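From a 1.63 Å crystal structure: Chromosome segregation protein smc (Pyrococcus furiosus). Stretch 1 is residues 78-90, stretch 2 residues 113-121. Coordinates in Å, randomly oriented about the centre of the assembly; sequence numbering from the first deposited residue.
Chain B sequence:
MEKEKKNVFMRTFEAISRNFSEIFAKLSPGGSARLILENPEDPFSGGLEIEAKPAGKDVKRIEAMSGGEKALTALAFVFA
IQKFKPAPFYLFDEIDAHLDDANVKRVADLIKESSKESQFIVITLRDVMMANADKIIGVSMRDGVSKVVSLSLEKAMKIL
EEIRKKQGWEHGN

Stretch 1, residues 78-90: VFAIQKFKPAPFY
Stretch 2, residues 113-121: ESSKESQFI

Two segments distant in sequence often join where each leaves a helix for a strand, the strands pairing through backbone and the turns through a few buried polar side chains. The SMC protein of Pyrococcus furiosus offers a compact example, burying 554 Å² between residues 78-90 and 113-121. In the first stretch a helix runs to Phe84, Lys85 breaks from helical geometry (phi/psi -142/92), and Pro86 to Pro88 lead into a strand at Phe89.

The second stretch enters as helix. Exposed Glu113 (chi1 t) takes no part in the contact; its OE1 forms a salt bridge with Lys116 NZ (3.1 Å), with NZ donating the hydrogen bond. Ser114 (m) points toward the first helix, and its small side chain lets OG lie 3.4 Å from Phe79 CD1, at the ring edge. Its carbonyl O receives Ser118 N at 3.2 Å and Glu117 N at 3.0 Å, drawing the chain round. Ser115 (p) points away. Glu117 (-120/-20, chi1 m) packs its CB 3.8 Å from Pro86 CG while its carboxylate leads away, and a water bridges the turns, 2.6 Å from Glu117 O and 3.2 Å from Ala87 O.

Ser118 is the polar hub. Extended at -138/157, with chi1 m, it donates from OG to Ala87 O (2.7 Å) and accepts from Gln82 NE2 (3.0 Å, 168°). A hydroxyl suits this buried site because it can do both at once. Gln82 reaches it with chi1 t, chi2 m and chi3 -18°, and Pro86 CB closes in to 3.2 Å from Ser118 OG.

From here the strands run parallel, Phe89 beside Gln119 (CA-CA 4.4 Å) and Tyr90 beside Phe120 (4.9 Å). Gln119 N donates to Pro88 O (3.1 Å), and Tyr90 N returns the bond to Gln119 O (2.8 Å), which also meets Phe89 CA at 3.1 Å in a CA-H...O contact. Phe89 (p) and Gln119 (t, t, chi3 52°) share one sheet face, Phe89 CB lying 3.5 Å from Gln119 OE1; the amide of this buried glutamine is satisfied elsewhere in the structure.

Tyr90 and Phe120, both m, occupy the other face. Their rings are nearly parallel (13°) but slid apart, centroids 5.0 Å distant, with Tyr90 CB 3.6 Å from Phe120 CD2. Phe79 (m) meets Phe120 rim to rim, Phe79 CE1 to Phe120 CE2 3.7 Å, extending the apolar layer to the helix. Tyr90 OH accepts from Ala87 N (3.1 Å), tying the loop to the ring's hydroxyl. Finally Ile121 N donates to Tyr90 O at 2.9 Å, continuing the ladder.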

# COMPACT_ATOMS: atom_id res chain seq x y z
N VAL B 78 -9.51 -6.25 -0.65
CA VAL B 78 -8.28 -5.91 -1.35
C VAL B 78 -7.67 -7.17 -1.97
O VAL B 78 -7.28 -7.20 -3.15
CB VAL B 78 -7.25 -5.28 -0.40
CG1 VAL B 78 -5.86 -5.18 -1.08
CG2 VAL B 78 -7.73 -3.92 0.07
N PHE B 79 -7.60 -8.22 -1.15
CA PHE B 79 -7.03 -9.48 -1.62
C PHE B 79 -7.87 -10.22 -2.66
O PHE B 79 -7.33 -10.97 -3.47
CB PHE B 79 -6.60 -10.35 -0.44
CG PHE B 79 -5.29 -9.91 0.17
CD1 PHE B 79 -4.09 -10.37 -0.36
CD2 PHE B 79 -5.26 -8.98 1.17
CE1 PHE B 79 -2.88 -9.96 0.15
CE2 PHE B 79 -4.04 -8.54 1.69
CZ PHE B 79 -2.85 -9.04 1.17
N ALA B 80 -9.19 -10.00 -2.64
CA ALA B 80 -10.09 -10.57 -3.65
C ALA B 80 -9.77 -9.98 -5.02
O ALA B 80 -9.75 -10.68 -6.03
CB ALA B 80 -11.58 -10.30 -3.27
N ILE B 81 -9.52 -8.67 -5.04
CA ILE B 81 -9.09 -8.02 -6.25
C ILE B 81 -7.70 -8.52 -6.66
O ILE B 81 -7.46 -8.83 -7.82
CB ILE B 81 -9.07 -6.48 -6.06
CG1 ILE B 81 -10.47 -5.99 -5.72
CG2 ILE B 81 -8.57 -5.80 -7.32
CD1 ILE B 81 -10.53 -4.51 -5.34
N GLN B 82 -6.78 -8.58 -5.70
CA GLN B 82 -5.41 -8.95 -6.01
C GLN B 82 -5.35 -10.32 -6.67
O GLN B 82 -4.57 -10.55 -7.59
CB GLN B 82 -4.55 -8.95 -4.73
CG GLN B 82 -3.04 -9.08 -4.99
CD GLN B 82 -2.59 -10.51 -5.10
OE1 GLN B 82 -3.28 -11.44 -4.66
NE2 GLN B 82 -1.40 -10.70 -5.66
N LYS B 83 -6.17 -11.25 -6.18
CA LYS B 83 -6.17 -12.61 -6.72
C LYS B 83 -6.61 -12.62 -8.18
O LYS B 83 -6.05 -13.36 -9.01
CB LYS B 83 -7.06 -13.54 -5.87
CG LYS B 83 -7.18 -14.97 -6.43
CD LYS B 83 -7.82 -15.92 -5.41
CE LYS B 83 -8.06 -17.31 -6.01
NZ LYS B 83 -8.99 -17.24 -7.18
N PHE B 84 -7.59 -11.77 -8.51
CA PHE B 84 -8.10 -11.69 -9.87
C PHE B 84 -7.14 -10.96 -10.81
O PHE B 84 -6.94 -11.37 -11.95
CB PHE B 84 -9.45 -10.98 -9.89
CG PHE B 84 -9.96 -10.72 -11.28
CD1 PHE B 84 -10.47 -11.76 -12.04
CD2 PHE B 84 -9.90 -9.45 -11.82
CE1 PHE B 84 -10.93 -11.53 -13.33
CE2 PHE B 84 -10.36 -9.21 -13.11
CZ PHE B 84 -10.88 -10.25 -13.86
N LYS B 85 -6.58 -9.86 -10.32
CA LYS B 85 -5.67 -9.05 -11.11
C LYS B 85 -4.53 -8.52 -10.23
O LYS B 85 -4.66 -7.46 -9.63
CB LYS B 85 -6.42 -7.88 -11.75
CG LYS B 85 -5.54 -7.01 -12.63
CD LYS B 85 -6.32 -5.85 -13.25
N PRO B 86 -3.42 -9.25 -10.15
CA PRO B 86 -2.37 -8.84 -9.21
C PRO B 86 -1.79 -7.49 -9.61
O PRO B 86 -1.34 -7.34 -10.75
CB PRO B 86 -1.31 -9.93 -9.37
CG PRO B 86 -2.07 -11.13 -9.84
CD PRO B 86 -3.23 -10.62 -10.66
N ALA B 87 -1.79 -6.52 -8.70
CA ALA B 87 -1.16 -5.23 -8.97
C ALA B 87 0.35 -5.38 -8.89
O ALA B 87 0.85 -6.31 -8.26
CB ALA B 87 -1.65 -4.18 -8.00
N PRO B 88 1.09 -4.46 -9.51
CA PRO B 88 2.56 -4.57 -9.45
C PRO B 88 3.06 -4.60 -8.00
O PRO B 88 3.86 -5.48 -7.66
CB PRO B 88 3.04 -3.32 -10.19
CG PRO B 88 1.94 -3.09 -11.23
CD PRO B 88 0.65 -3.41 -10.46
N PHE B 89 2.55 -3.71 -7.16
CA PHE B 89 2.96 -3.71 -5.74
C PHE B 89 1.84 -3.21 -4.84
O PHE B 89 0.94 -2.51 -5.31
CB PHE B 89 4.23 -2.88 -5.51
CG PHE B 89 4.02 -1.41 -5.66
CD1 PHE B 89 4.13 -0.81 -6.91
CD2 PHE B 89 3.72 -0.62 -4.56
CE1 PHE B 89 3.95 0.55 -7.04
CE2 PHE B 89 3.54 0.75 -4.68
CZ PHE B 89 3.63 1.33 -5.94
N TYR B 90 1.92 -3.59 -3.57
CA TYR B 90 1.00 -3.11 -2.54
C TYR B 90 1.85 -2.48 -1.46
O TYR B 90 2.93 -2.99 -1.15
CB TYR B 90 0.17 -4.27 -1.95
CG TYR B 90 -0.76 -4.82 -2.99
CD1 TYR B 90 -0.29 -5.69 -3.97
CD2 TYR B 90 -2.10 -4.42 -3.04
CE1 TYR B 90 -1.12 -6.15 -4.97
CE2 TYR B 90 -2.94 -4.89 -4.05
CZ TYR B 90 -2.45 -5.75 -5.00
OH TYR B 90 -3.26 -6.20 -6.00
N GLU B 113 1.44 -15.88 0.42
CA GLU B 113 0.92 -16.57 -0.77
C GLU B 113 0.77 -15.60 -1.95
O GLU B 113 1.18 -15.90 -3.09
CB GLU B 113 -0.41 -17.24 -0.47
CG GLU B 113 -1.03 -17.95 -1.67
CD GLU B 113 -0.22 -19.14 -2.13
OE1 GLU B 113 0.63 -19.64 -1.36
OE2 GLU B 113 -0.45 -19.60 -3.28
N SER B 114 0.22 -14.43 -1.67
CA SER B 114 -0.02 -13.44 -2.72
C SER B 114 1.27 -12.88 -3.29
O SER B 114 1.29 -12.39 -4.42
CB SER B 114 -0.89 -12.29 -2.20
OG SER B 114 -2.15 -12.78 -1.77
N SER B 115 2.35 -12.93 -2.51
CA SER B 115 3.62 -12.36 -2.94
C SER B 115 4.27 -13.15 -4.07
O SER B 115 5.26 -12.72 -4.64
CB SER B 115 4.59 -12.21 -1.76
OG SER B 115 5.03 -13.49 -1.33
N LYS B 116 3.70 -14.29 -4.41
CA LYS B 116 4.13 -14.99 -5.62
C LYS B 116 3.80 -14.21 -6.89
O LYS B 116 4.45 -14.40 -7.92
CB LYS B 116 3.52 -16.39 -5.69
CG LYS B 116 3.94 -17.31 -4.54
CD LYS B 116 3.13 -18.61 -4.56
CE LYS B 116 3.54 -19.52 -3.41
NZ LYS B 116 2.74 -20.78 -3.39
N GLU B 117 2.78 -13.34 -6.82
CA GLU B 117 2.26 -12.64 -7.99
C GLU B 117 2.35 -11.11 -7.91
O GLU B 117 2.28 -10.44 -8.94
CB GLU B 117 0.79 -13.02 -8.27
CG GLU B 117 0.54 -14.52 -8.41
CD GLU B 117 1.28 -15.13 -9.59
OE1 GLU B 117 1.68 -14.38 -10.50
OE2 GLU B 117 1.46 -16.36 -9.60
N SER B 118 2.49 -10.57 -6.70
CA SER B 118 2.66 -9.13 -6.52
C SER B 118 3.73 -8.86 -5.47
O SER B 118 3.97 -9.70 -4.59
CB SER B 118 1.35 -8.47 -6.04
OG SER B 118 0.30 -8.64 -6.97
N GLN B 119 4.33 -7.68 -5.52
CA GLN B 119 5.26 -7.22 -4.50
C GLN B 119 4.46 -6.61 -3.33
O GLN B 119 3.47 -5.91 -3.55
CB GLN B 119 6.19 -6.17 -5.11
CG GLN B 119 7.16 -5.51 -4.14
CD GLN B 119 8.07 -4.55 -4.89
OE1 GLN B 119 7.59 -3.69 -5.64
NE2 GLN B 119 9.37 -4.71 -4.72
N PHE B 120 4.89 -6.89 -2.11
CA PHE B 120 4.27 -6.31 -0.92
C PHE B 120 5.30 -5.60 -0.07
O PHE B 120 6.35 -6.18 0.25
CB PHE B 120 3.60 -7.42 -0.08
CG PHE B 120 2.35 -7.93 -0.70
CD1 PHE B 120 2.39 -8.92 -1.69
CD2 PHE B 120 1.12 -7.38 -0.36
CE1 PHE B 120 1.23 -9.38 -2.27
CE2 PHE B 120 -0.04 -7.82 -0.96
CZ PHE B 120 0.00 -8.81 -1.92
N ILE B 121 5.00 -4.36 0.29
CA ILE B 121 5.86 -3.60 1.20
C ILE B 121 5.00 -3.25 2.40
O ILE B 121 3.99 -2.55 2.26
CB ILE B 121 6.38 -2.30 0.54
CG1 ILE B 121 7.23 -2.65 -0.68
CG2 ILE B 121 7.18 -1.47 1.55
CD1 ILE B 121 7.40 -1.47 -1.63
O HOH W 1 2.45 -8.23 -10.31